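Local coordinates for tetracycline repressor protein class G (Acinetobacter baumannii, PDB 6RX9) that represses the tetracycline resistance gene by binding its operator DNA through a helix-turn-helix region and releases it when tetracycline binds, at residues 43-47 / 48-52; 85-88 / 89-93; 126-129 / 130-134; 174-177 / 178-181. All coordinates share one frame; numbering follows the deposited sequence.

Contact 1 of 4, residues 43-47 / 48-52; sequences WHFQN and KRALL
Asn-47 caps the N-terminus of helix 48-59, and Phe-45, two residues earlier, lies against the first turn of the same helix; together they form the junction by which the helix-turn-helix region of this TetR-family repressor passes into its next helix. The polar part is the N-cap. Asn-47 OD1 accepts from Ala-50 N at 3.0 Å, with the donor nearly in line with the side-chain C=O (163° at the oxygen). The amide reaches back over the helix end because CG stands between the backbone N and the carbonyl carbon, chi1 49°. The main-chain oxygen of the same residue adds two weak bonds, the straighter from Leu-51 N, so that Ala-50 N is shared between both oxygens of Asn-47.

The apolar part belongs to Phe-45. Its ring takes Leu-51 CA over one face, a CH-pi contact with the carbon 4.1 Å from the centroid, while the CD1 methyl of Leu-51 comes up to CD2 and CE2; the two side chains cross at about a right angle. Helix 6-20 also packs on this buried ring, through Lys-6, Val-9 and Ile-10. Two cationic chains lead away from the cap: Lys-48 bonds to the carbonyls of Met-22 and Leu-25, and Arg-49 forms a salt bridge with Asp-53. On the side of the ring nearer the cap, Phe-45 CD1 lies 4.0 Å from Ala-50 CB.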
loop_
_atom_site.group_PDB
_atom_site.type_symbol
_atom_site.label_atom_id
_atom_site.label_comp_id
_atom_site.label_asym_id
_atom_site.label_seq_id
_atom_site.Cartn_x
_atom_site.Cartn_y
_atom_site.Cartn_z
ATOM N N TRP A 43 -1.393 21.911 23.543
ATOM C CA TRP A 43 -0.928 21.010 24.634
ATOM C C TRP A 43 -0.976 19.546 24.177
ATOM O O TRP A 43 -0.052 18.787 24.537
ATOM C CB TRP A 43 -1.765 21.219 25.904
ATOM C CG TRP A 43 -1.277 20.429 27.079
ATOM C CD1 TRP A 43 -0.294 20.792 27.949
ATOM C CD2 TRP A 43 -1.726 19.128 27.505
ATOM N NE1 TRP A 43 -0.108 19.820 28.892
ATOM C CE2 TRP A 43 -0.971 18.787 28.649
ATOM C CE3 TRP A 43 -2.689 18.223 27.043
ATOM C CZ2 TRP A 43 -1.149 17.583 29.330
ATOM C CZ3 TRP A 43 -2.864 17.033 27.717
ATOM C CH2 TRP A 43 -2.105 16.719 28.846
ATOM N N HIS A 44 -2.021 19.167 23.435
ATOM C CA HIS A 44 -2.237 17.796 22.895
ATOM C C HIS A 44 -1.389 17.580 21.634
ATOM O O HIS A 44 -0.699 16.546 21.558
ATOM C CB HIS A 44 -3.726 17.555 22.608
ATOM C CG HIS A 44 -4.592 17.571 23.820
ATOM N ND1 HIS A 44 -4.718 16.475 24.647
ATOM C CD2 HIS A 44 -5.383 18.534 24.339
ATOM C CE1 HIS A 44 -5.543 16.766 25.633
ATOM N NE2 HIS A 44 -5.964 18.026 25.468
ATOM N N PHE A 45 -1.458 18.504 20.670
ATOM C CA PHE A 45 -0.778 18.394 19.351
ATOM C C PHE A 45 -0.210 19.752 18.941
ATOM O O PHE A 45 -0.999 20.699 18.785
ATOM C CB PHE A 45 -1.753 17.870 18.295
ATOM C CG PHE A 45 -2.454 16.601 18.700
ATOM C CD1 PHE A 45 -1.772 15.394 18.719
ATOM C CD2 PHE A 45 -3.786 16.615 19.086
ATOM C CE1 PHE A 45 -2.409 14.227 19.107
ATOM C CE2 PHE A 45 -4.420 15.446 19.480
ATOM C CZ PHE A 45 -3.731 14.257 19.490
ATOM N N GLN A 46 1.111 19.832 18.764
ATOM C CA GLN A 46 1.820 21.081 18.381
ATOM C C GLN A 46 1.863 21.216 16.856
ATOM O O GLN A 46 2.188 22.318 16.382
ATOM C CB GLN A 46 3.232 21.115 18.966
ATOM C CG GLN A 46 3.254 21.241 20.485
ATOM C CD GLN A 46 3.343 19.897 21.163
ATOM O OE1 GLN A 46 4.337 19.189 21.031
ATOM N NE2 GLN A 46 2.306 19.540 21.906
ATOM N N ASN A 47 1.550 20.150 16.111
ATOM C CA ASN A 47 1.582 20.175 14.624
ATOM C C ASN A 47 0.638 19.108 14.055
ATOM O O ASN A 47 0.214 18.204 14.806
ATOM C CB ASN A 47 3.013 20.019 14.102
ATOM C CG ASN A 47 3.752 18.865 14.746
ATOM O OD1 ASN A 47 3.374 17.709 14.575
ATOM N ND2 ASN A 47 4.796 19.170 15.500
ATOM N N LYS A 48 0.323 19.231 12.764
ATOM C CA LYS A 48 -0.603 18.333 12.029
ATOM C C LYS A 48 -0.045 16.905 12.034
ATOM O O LYS A 48 -0.853 15.971 12.140
ATOM C CB LYS A 48 -0.799 18.838 10.596
ATOM C CG LYS A 48 -1.726 17.995 9.733
ATOM C CD LYS A 48 -2.066 18.656 8.418
ATOM C CE LYS A 48 -2.940 17.793 7.536
ATOM N NZ LYS A 48 -3.450 18.559 6.376
ATOM N N ARG A 49 1.278 16.757 11.907
ATOM C CA ARG A 49 1.982 15.445 11.889
ATOM C C ARG A 49 1.615 14.658 13.154
ATOM O O ARG A 49 1.253 13.472 13.030
ATOM C CB ARG A 49 3.497 15.654 11.778
ATOM C CG ARG A 49 4.313 14.371 11.681
ATOM C CD ARG A 49 3.908 13.495 10.509
ATOM N NE ARG A 49 2.942 12.465 10.877
ATOM C CZ ARG A 49 2.234 11.732 10.018
ATOM N NH1 ARG A 49 1.390 10.822 10.475
ATOM N NH2 ARG A 49 2.355 11.914 8.713
ATOM N N ALA A 50 1.688 15.300 14.324
ATOM C CA ALA A 50 1.373 14.687 15.636
ATOM C C ALA A 50 -0.095 14.244 15.657
ATOM O O ALA A 50 -0.363 13.123 16.127
ATOM C CB ALA A 50 1.684 15.656 16.751
ATOM N N LEU A 51 -1.006 15.079 15.142
ATOM C CA LEU A 51 -2.463 14.777 15.053
ATOM C C LEU A 51 -2.682 13.541 14.167
ATOM O O LEU A 51 -3.438 12.636 14.591
ATOM C CB LEU A 51 -3.206 15.996 14.496
ATOM C CG LEU A 51 -4.704 15.806 14.262
ATOM C CD1 LEU A 51 -5.410 15.402 15.545
ATOM C CD2 LEU A 51 -5.328 17.066 13.682
ATOM N N LEU A 52 -2.056 13.503 12.986
ATOM C CA LEU A 52 -2.185 12.373 12.022
ATOM C C LEU A 52 -1.704 11.072 12.683
ATOM O O LEU A 52 -2.375 10.041 12.485
ATOM C CB LEU A 52 -1.391 12.673 10.745
ATOM C CG LEU A 52 -1.960 13.770 9.846
ATOM C CD1 LEU A 52 -1.140 13.904 8.575
ATOM C CD2 LEU A 52 -3.422 13.515 9.510
#

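Contact 2 of 4, residues 85-88 / 89-93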
loop_
_atom_site.group_PDB
_atom_site.type_symbol
_atom_site.label_atom_id
_atom_site.label_comp_id
_atom_site.label_asym_id
_atom_site.label_seq_id
_atom_site.Cartn_x
_atom_site.Cartn_y
_atom_site.Cartn_z
ATOM N N SER A 85 -10.880 -7.186 9.126
ATOM C CA SER A 85 -10.965 -6.188 10.228
ATOM C C SER A 85 -10.028 -5.008 9.936
ATOM O O SER A 85 -10.440 -3.855 10.180
ATOM C CB SER A 85 -10.657 -6.821 11.562
ATOM O OG SER A 85 -9.275 -7.126 11.680
ATOM N N PHE A 86 -8.816 -5.290 9.447
ATOM C CA PHE A 86 -7.808 -4.265 9.060
ATOM C C PHE A 86 -8.364 -3.430 7.898
ATOM O O PHE A 86 -8.279 -2.190 7.951
ATOM C CB PHE A 86 -6.466 -4.929 8.736
ATOM C CG PHE A 86 -5.313 -3.992 8.460
ATOM C CD1 PHE A 86 -5.221 -2.752 9.078
ATOM C CD2 PHE A 86 -4.287 -4.373 7.608
ATOM C CE1 PHE A 86 -4.148 -1.909 8.826
ATOM C CE2 PHE A 86 -3.216 -3.529 7.356
ATOM C CZ PHE A 86 -3.151 -2.296 7.962
ATOM N N ARG A 87 -8.950 -4.084 6.890
ATOM C CA ARG A 87 -9.558 -3.398 5.717
ATOM C C ARG A 87 -10.695 -2.479 6.185
ATOM O O ARG A 87 -10.725 -1.309 5.755
ATOM C CB ARG A 87 -10.069 -4.410 4.689
ATOM C CG ARG A 87 -10.755 -3.761 3.497
ATOM C CD ARG A 87 -11.219 -4.782 2.488
ATOM N NE ARG A 87 -11.785 -4.161 1.298
ATOM C CZ ARG A 87 -13.032 -4.316 0.866
ATOM N NH1 ARG A 87 -13.886 -5.089 1.519
ATOM N NH2 ARG A 87 -13.422 -3.702 -0.238
ATOM N N THR A 88 -11.594 -2.988 7.031
ATOM C CA THR A 88 -12.753 -2.234 7.581
ATOM C C THR A 88 -12.241 -0.994 8.326
ATOM O O THR A 88 -12.810 0.090 8.111
ATOM C CB THR A 88 -13.620 -3.122 8.482
ATOM O OG1 THR A 88 -13.970 -4.282 7.727
ATOM C CG2 THR A 88 -14.873 -2.427 8.965
ATOM N N ALA A 89 -11.193 -1.156 9.142
ATOM C CA ALA A 89 -10.576 -0.087 9.965
ATOM C C ALA A 89 -10.050 1.039 9.067
ATOM O O ALA A 89 -10.274 2.213 9.411
ATOM C CB ALA A 89 -9.469 -0.656 10.818
ATOM N N LEU A 90 -9.362 0.702 7.970
ATOM C CA LEU A 90 -8.779 1.706 7.036
ATOM C C LEU A 90 -9.892 2.369 6.211
ATOM O O LEU A 90 -9.737 3.559 5.884
ATOM C CB LEU A 90 -7.731 1.041 6.134
ATOM C CG LEU A 90 -6.458 0.564 6.836
ATOM C CD1 LEU A 90 -5.482 -0.031 5.839
ATOM C CD2 LEU A 90 -5.799 1.694 7.616
ATOM N N LEU A 91 -10.970 1.642 5.895
ATOM C CA LEU A 91 -12.109 2.162 5.088
ATOM C C LEU A 91 -13.061 2.997 5.957
ATOM O O LEU A 91 -13.889 3.714 5.366
ATOM C CB LEU A 91 -12.867 0.998 4.438
ATOM C CG LEU A 91 -12.207 0.361 3.214
ATOM C CD1 LEU A 91 -12.981 -0.872 2.773
ATOM C CD2 LEU A 91 -12.095 1.351 2.063
ATOM N N SER A 92 -12.956 2.917 7.291
ATOM C CA SER A 92 -13.931 3.510 8.248
ATOM C C SER A 92 -13.870 5.044 8.221
ATOM O O SER A 92 -14.855 5.666 8.653
ATOM C CB SER A 92 -13.742 2.977 9.650
ATOM O OG SER A 92 -12.528 3.431 10.225
ATOM N N TYR A 93 -12.773 5.633 7.730
ATOM C CA TYR A 93 -12.600 7.107 7.642
ATOM C C TYR A 93 -11.953 7.497 6.310
ATOM O O TYR A 93 -11.090 6.760 5.793
ATOM C CB TYR A 93 -11.804 7.624 8.842
ATOM C CG TYR A 93 -12.597 7.617 10.122
ATOM C CD1 TYR A 93 -13.487 8.638 10.406
ATOM C CD2 TYR A 93 -12.504 6.569 11.024
ATOM C CE1 TYR A 93 -14.247 8.636 11.562
ATOM C CE2 TYR A 93 -13.254 6.554 12.189
ATOM C CZ TYR A 93 -14.129 7.590 12.457
ATOM O OH TYR A 93 -14.879 7.589 13.597
#
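The last turns of helix 75-91, in the ligand-binding and dimerisation domain of this TetR-type repressor, hold two side-chain pairs four residues apart. In the first, Leu-90 lays its CD1 methyl over one face of the Phe-86 ring, 4.1 Å from the centroid and 25° off the ring normal, a CH-pi contact displaced toward CE1 and CZ; CE1 to CD1 measures 3.8 Å. The ring swings along the helix to meet it because CG of Phe-86 is anti to the backbone N, chi1 -174°, whereas Leu-90 CG lies beside its own N and leans back toward the preceding turn.

The second pair is Arg-87 and Leu-91. The arginine is extended from CG to NE, and Leu-91 CD1 sits over a face of the guanidinium, near its rim, while also touching CG at 3.7 Å. An apolar methyl thus flanks a charged group whose ends are held by others: NH1 makes a salt bridge to Asp-185 and NH2 a hydrogen bond to Gln-148. Backbone bonds from Ala-89, Leu-90 and Leu-91 to the residues four earlier keep the turns regular. Beyond them, Ser-92 OG donates to Ala-89 O at 2.7 Å.

Phe-86 meets His-100, a probable magnesium ligand, edge to face and makes a cation-pi contact with Arg-63. Helix 127-155 packs against this side through Val-141, Val-142 and Val-145, helix 61-64 touches Ser-85 and Ala-89, and Tyr-93 leads to helix 6-20.

Contact 3 of 4, residues 126-129 / 130-134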
loop_
_atom_site.group_PDB
_atom_site.type_symbol
_atom_site.label_atom_id
_atom_site.label_comp_id
_atom_site.label_asym_id
_atom_site.label_seq_id
_atom_site.Cartn_x
_atom_site.Cartn_y
_atom_site.Cartn_z
ATOM N N CYS A 126 6.747 -22.300 10.043
ATOM C CA CYS A 126 8.078 -22.041 10.654
ATOM C C CYS A 126 8.109 -20.579 11.101
ATOM O O CYS A 126 7.472 -19.736 10.472
ATOM C CB CYS A 126 9.215 -22.374 9.693
ATOM S SG CYS A 126 9.925 -20.930 8.862
ATOM N N PRO A 127 8.814 -20.236 12.205
ATOM C CA PRO A 127 8.784 -18.880 12.762
ATOM C C PRO A 127 8.977 -17.739 11.747
ATOM O O PRO A 127 8.233 -16.773 11.813
ATOM C CB PRO A 127 9.957 -18.894 13.753
ATOM C CG PRO A 127 10.017 -20.329 14.221
ATOM C CD PRO A 127 9.667 -21.144 12.993
ATOM N N LYS A 128 9.972 -17.867 10.862
ATOM C CA LYS A 128 10.273 -16.888 9.782
ATOM C C LYS A 128 9.024 -16.668 8.924
ATOM O O LYS A 128 8.620 -15.503 8.747
ATOM C CB LYS A 128 11.382 -17.392 8.853
ATOM C CG LYS A 128 12.809 -17.085 9.276
ATOM C CD LYS A 128 13.791 -17.330 8.147
ATOM C CE LYS A 128 15.176 -17.721 8.614
ATOM N NZ LYS A 128 15.860 -18.583 7.622
ATOM N N ARG A 129 8.465 -17.762 8.402
ATOM C CA ARG A 129 7.380 -17.752 7.387
ATOM C C ARG A 129 6.078 -17.278 8.039
ATOM O O ARG A 129 5.267 -16.662 7.325
ATOM C CB ARG A 129 7.276 -19.128 6.720
ATOM C CG ARG A 129 8.445 -19.420 5.789
ATOM C CD ARG A 129 8.539 -20.862 5.338
ATOM N NE ARG A 129 9.725 -21.080 4.514
ATOM C CZ ARG A 129 9.733 -21.363 3.210
ATOM N NH1 ARG A 129 8.605 -21.488 2.528
ATOM N NH2 ARG A 129 10.888 -21.536 2.589
ATOM N N ALA A 130 5.903 -17.518 9.344
ATOM C CA ALA A 130 4.791 -16.963 10.153
ATOM C C ALA A 130 4.824 -15.430 10.079
ATOM O O ALA A 130 3.775 -14.832 9.785
ATOM C CB ALA A 130 4.875 -17.454 11.578
ATOM N N VAL A 131 5.990 -14.820 10.317
ATOM C CA VAL A 131 6.172 -13.337 10.286
ATOM C C VAL A 131 5.967 -12.843 8.846
ATOM O O VAL A 131 5.275 -11.824 8.673
ATOM C CB VAL A 131 7.539 -12.902 10.848
ATOM C CG1 VAL A 131 7.779 -11.412 10.650
ATOM C CG2 VAL A 131 7.688 -13.272 12.319
ATOM N N TRP A 132 6.544 -13.537 7.858
ATOM C CA TRP A 132 6.426 -13.180 6.416
ATOM C C TRP A 132 4.954 -13.197 5.986
ATOM O O TRP A 132 4.563 -12.308 5.210
ATOM C CB TRP A 132 7.267 -14.110 5.534
ATOM C CG TRP A 132 8.746 -13.916 5.651
ATOM C CD1 TRP A 132 9.405 -12.855 6.203
ATOM C CD2 TRP A 132 9.764 -14.803 5.157
ATOM N NE1 TRP A 132 10.758 -13.033 6.108
ATOM C CE2 TRP A 132 11.009 -14.216 5.467
ATOM C CE3 TRP A 132 9.745 -16.036 4.494
ATOM C CZ2 TRP A 132 12.219 -14.824 5.138
ATOM C CZ3 TRP A 132 10.941 -16.634 4.165
ATOM C CH2 TRP A 132 12.161 -16.034 4.484
ATOM N N ALA A 133 4.182 -14.181 6.463
ATOM C CA ALA A 133 2.747 -14.371 6.145
ATOM C C ALA A 133 1.920 -13.229 6.746
ATOM O O ALA A 133 1.118 -12.629 6.008
ATOM C CB ALA A 133 2.277 -15.716 6.647
ATOM N N LEU A 134 2.112 -12.935 8.034
ATOM C CA LEU A 134 1.397 -11.836 8.739
ATOM C C LEU A 134 1.671 -10.508 8.021
ATOM O O LEU A 134 0.707 -9.755 7.786
ATOM C CB LEU A 134 1.844 -11.793 10.204
ATOM C CG LEU A 134 1.339 -12.946 11.073
ATOM C CD1 LEU A 134 2.094 -13.005 12.390
ATOM C CD2 LEU A 134 -0.155 -12.828 11.323
#
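Backbone N-H groups of Ala-130, Val-131, Trp-132 and Ala-133 reach back to the carbonyls of Cys-126, Pro-127, Lys-128 and Arg-129, giving the regular i to i+4 pattern of an opening helix; the Val-131 bond is weak, and that from Ala-133 N to Arg-129 O, at 2.8 Å, is the shortest. Trp-132 folds its indole back over the first turn. CG of the tryptophan lies opposite the carbonyl carbon and close to the backbone N, chi1 -71°, which brings one ring face over Lys-128 O, 3.5 Å from CG. The same oxygen accepts from Trp-132 N, so one residue both bonds to it and covers it with its ring. Arg-129 CG approaches the six-membered ring obliquely, 3.8 Å from CE3, and the guanidinium plane is turned 49° from the indole.

This is the N-terminus of helix 127-155, the long helix of the ligand-binding domain, and Cys-126 is its N-cap: the thiol sulfur SG accepts from Arg-129 N at 3.5 Å, with 164° at the hydrogen. Ala-130 and Val-131 pack on helix 110-122 through Leu-120 and Ile-117. The second subunit comes against Trp-132 and Val-131 with its Leu-179, and its Asp-182 forms a salt bridge with Lys-128. Arg-129 packs on Phe-190 of the second subunit, while its NH1 donates to Leu-202 O of its own chain. Ala-133 CB lies 3.2 Å from Arg-129 O.

Contact 4 of 4, residues 174-177 / 178-181; sequences DLFH and ELET
Leu-179 is where the apolar side of this stretch of helix 170-182 closes up. Its CD1 methyl meets two side chains of the preceding turn, Leu-175 through CG and Phe-176 through ring atom CD1, each at 4.2 Å. Both partners are crossed at a slant, and the methyl approaches the phenyl ring obliquely. The leucine leans toward the earlier turn because its CG is anti to the carbonyl carbon, chi1 -76°, which also puts CG 3.4 Å from Leu-175 O. That oxygen is further engaged by Leu-179 N at 3.2 Å, in a nearly straight bond of 169°.

The other side is looser and turned to solvent. His-177 and Thr-181 touch lightly: the threonine CG2 comes to the edge of the imidazole, near its plane, 3.9 Å from ND1. Thr-181 OG1 is held by its own helix, donating to Glu-178 O at 2.7 Å. The carboxylate of Glu-180 is not in contact with the imidazole, with OE2 5.3 Å from His-177 ND1, though near enough that it might favour a protonated ring. Glu-178 stretches away from the turn, and its OE2 makes a long, weak ion pair with Lys-128 of the second subunit. Along the backbone, Glu-180 N bonds only weakly to Phe-176 O.

The apolar side meets that same subunit: Leu-175 packs on its Pro-127, Phe-176 on its Ile-117 and Leu-179 on its Trp-132. The arrangement is that of an amphipathic helix at a dimer interface, here an arm of the ligand-binding domain that reaches across to its partner.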
loop_
_atom_site.group_PDB
_atom_site.type_symbol
_atom_site.label_atom_id
_atom_site.label_comp_id
_atom_site.label_asym_id
_atom_site.label_seq_id
_atom_site.Cartn_x
_atom_site.Cartn_y
_atom_site.Cartn_z
ATOM N N ASP A 174 -17.734 -4.751 -22.040
ATOM C CA ASP A 174 -18.802 -5.245 -21.126
ATOM C C ASP A 174 -18.174 -5.865 -19.870
ATOM O O ASP A 174 -18.714 -5.620 -18.769
ATOM C CB ASP A 174 -19.747 -6.211 -21.845
ATOM C CG ASP A 174 -20.706 -5.530 -22.808
ATOM O OD1 ASP A 174 -20.660 -4.286 -22.909
ATOM O OD2 ASP A 174 -21.495 -6.247 -23.451
ATOM N N LEU A 175 -17.081 -6.622 -20.020
ATOM C CA LEU A 175 -16.301 -7.192 -18.885
ATOM C C LEU A 175 -16.010 -6.082 -17.867
ATOM O O LEU A 175 -16.341 -6.266 -16.678
ATOM C CB LEU A 175 -14.999 -7.810 -19.408
ATOM C CG LEU A 175 -13.994 -8.246 -18.338
ATOM C CD1 LEU A 175 -14.610 -9.260 -17.386
ATOM C CD2 LEU A 175 -12.733 -8.811 -18.971
ATOM N N PHE A 176 -15.423 -4.973 -18.328
ATOM C CA PHE A 176 -14.984 -3.821 -17.494
ATOM C C PHE A 176 -16.197 -3.127 -16.858
ATOM O O PHE A 176 -16.076 -2.675 -15.703
ATOM C CB PHE A 176 -14.131 -2.854 -18.322
ATOM C CG PHE A 176 -12.655 -3.165 -18.339
ATOM C CD1 PHE A 176 -12.191 -4.469 -18.225
ATOM C CD2 PHE A 176 -11.723 -2.148 -18.480
ATOM C CE1 PHE A 176 -10.832 -4.744 -18.236
ATOM C CE2 PHE A 176 -10.364 -2.426 -18.498
ATOM C CZ PHE A 176 -9.921 -3.723 -18.376
ATOM N N HIS A 177 -17.322 -3.049 -17.578
ATOM C CA HIS A 177 -18.593 -2.440 -17.095
ATOM C C HIS A 177 -19.115 -3.234 -15.890
ATOM O O HIS A 177 -19.496 -2.599 -14.887
ATOM C CB HIS A 177 -19.635 -2.366 -18.223
ATOM C CG HIS A 177 -20.653 -1.290 -18.033
ATOM N ND1 HIS A 177 -21.385 -1.160 -16.867
ATOM C CD2 HIS A 177 -21.066 -0.300 -18.853
ATOM C CE1 HIS A 177 -22.202 -0.131 -16.976
ATOM N NE2 HIS A 177 -22.026 0.414 -18.186
ATOM N N GLU A 178 -19.117 -4.567 -15.993
ATOM C CA GLU A 178 -19.643 -5.507 -14.964
ATOM C C GLU A 178 -18.807 -5.397 -13.682
ATOM O O GLU A 178 -19.411 -5.227 -12.601
ATOM C CB GLU A 178 -19.635 -6.937 -15.511
ATOM C CG GLU A 178 -20.286 -7.951 -14.585
ATOM C CD GLU A 178 -20.470 -9.334 -15.185
ATOM O OE1 GLU A 178 -20.787 -9.421 -16.389
ATOM O OE2 GLU A 178 -20.292 -10.325 -14.447
ATOM N N LEU A 179 -17.477 -5.491 -13.806
ATOM C CA LEU A 179 -16.504 -5.446 -12.678
ATOM C C LEU A 179 -16.806 -4.247 -11.770
ATOM O O LEU A 179 -16.993 -4.462 -10.554
ATOM C CB LEU A 179 -15.080 -5.352 -13.239
ATOM C CG LEU A 179 -14.507 -6.649 -13.811
ATOM C CD1 LEU A 179 -13.285 -6.369 -14.671
ATOM C CD2 LEU A 179 -14.164 -7.628 -12.699
ATOM N N GLU A 180 -16.846 -3.042 -12.349
ATOM C CA GLU A 180 -17.040 -1.751 -11.633
ATOM C C GLU A 180 -18.314 -1.803 -10.783
ATOM O O GLU A 180 -18.223 -1.536 -9.566
ATOM C CB GLU A 180 -17.122 -0.596 -12.635
ATOM C CG GLU A 180 -17.592 0.715 -12.024
ATOM C CD GLU A 180 -17.555 1.907 -12.964
ATOM O OE1 GLU A 180 -17.256 3.020 -12.487
ATOM O OE2 GLU A 180 -17.836 1.723 -14.165
ATOM N N THR A 181 -19.449 -2.125 -11.410
ATOM C CA THR A 181 -20.817 -2.012 -10.832
ATOM C C THR A 181 -20.975 -2.943 -9.621
ATOM O O THR A 181 -21.546 -2.486 -8.611
ATOM C CB THR A 181 -21.890 -2.305 -11.889
ATOM O OG1 THR A 181 -21.601 -3.572 -12.480
ATOM C CG2 THR A 181 -21.966 -1.243 -12.965
#

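In the fold
The four contacts follow one another along an all-helical chain. Contact 1 belongs to the DNA-binding region, where helix 48-59 begins; contacts 2, 3 and 4 lie in the C-terminal ligand-binding domain, on helices 75-91, 127-155 and 170-182. Centres of contacts 1 and 2 are about 22 Å apart, those of contacts 2 and 3 about 24 Å. Contacts 1 and 4, about 43 Å apart, fall on opposite sides of the chain's centre. Although contacts 3 and 4 lie about 37 Å apart within one chain, dimerisation joins them: 174-181 of each subunit packs against 126-134 of the other. Contact 2 remains inside its subunit, near the predicted magnesium and tetracycline site.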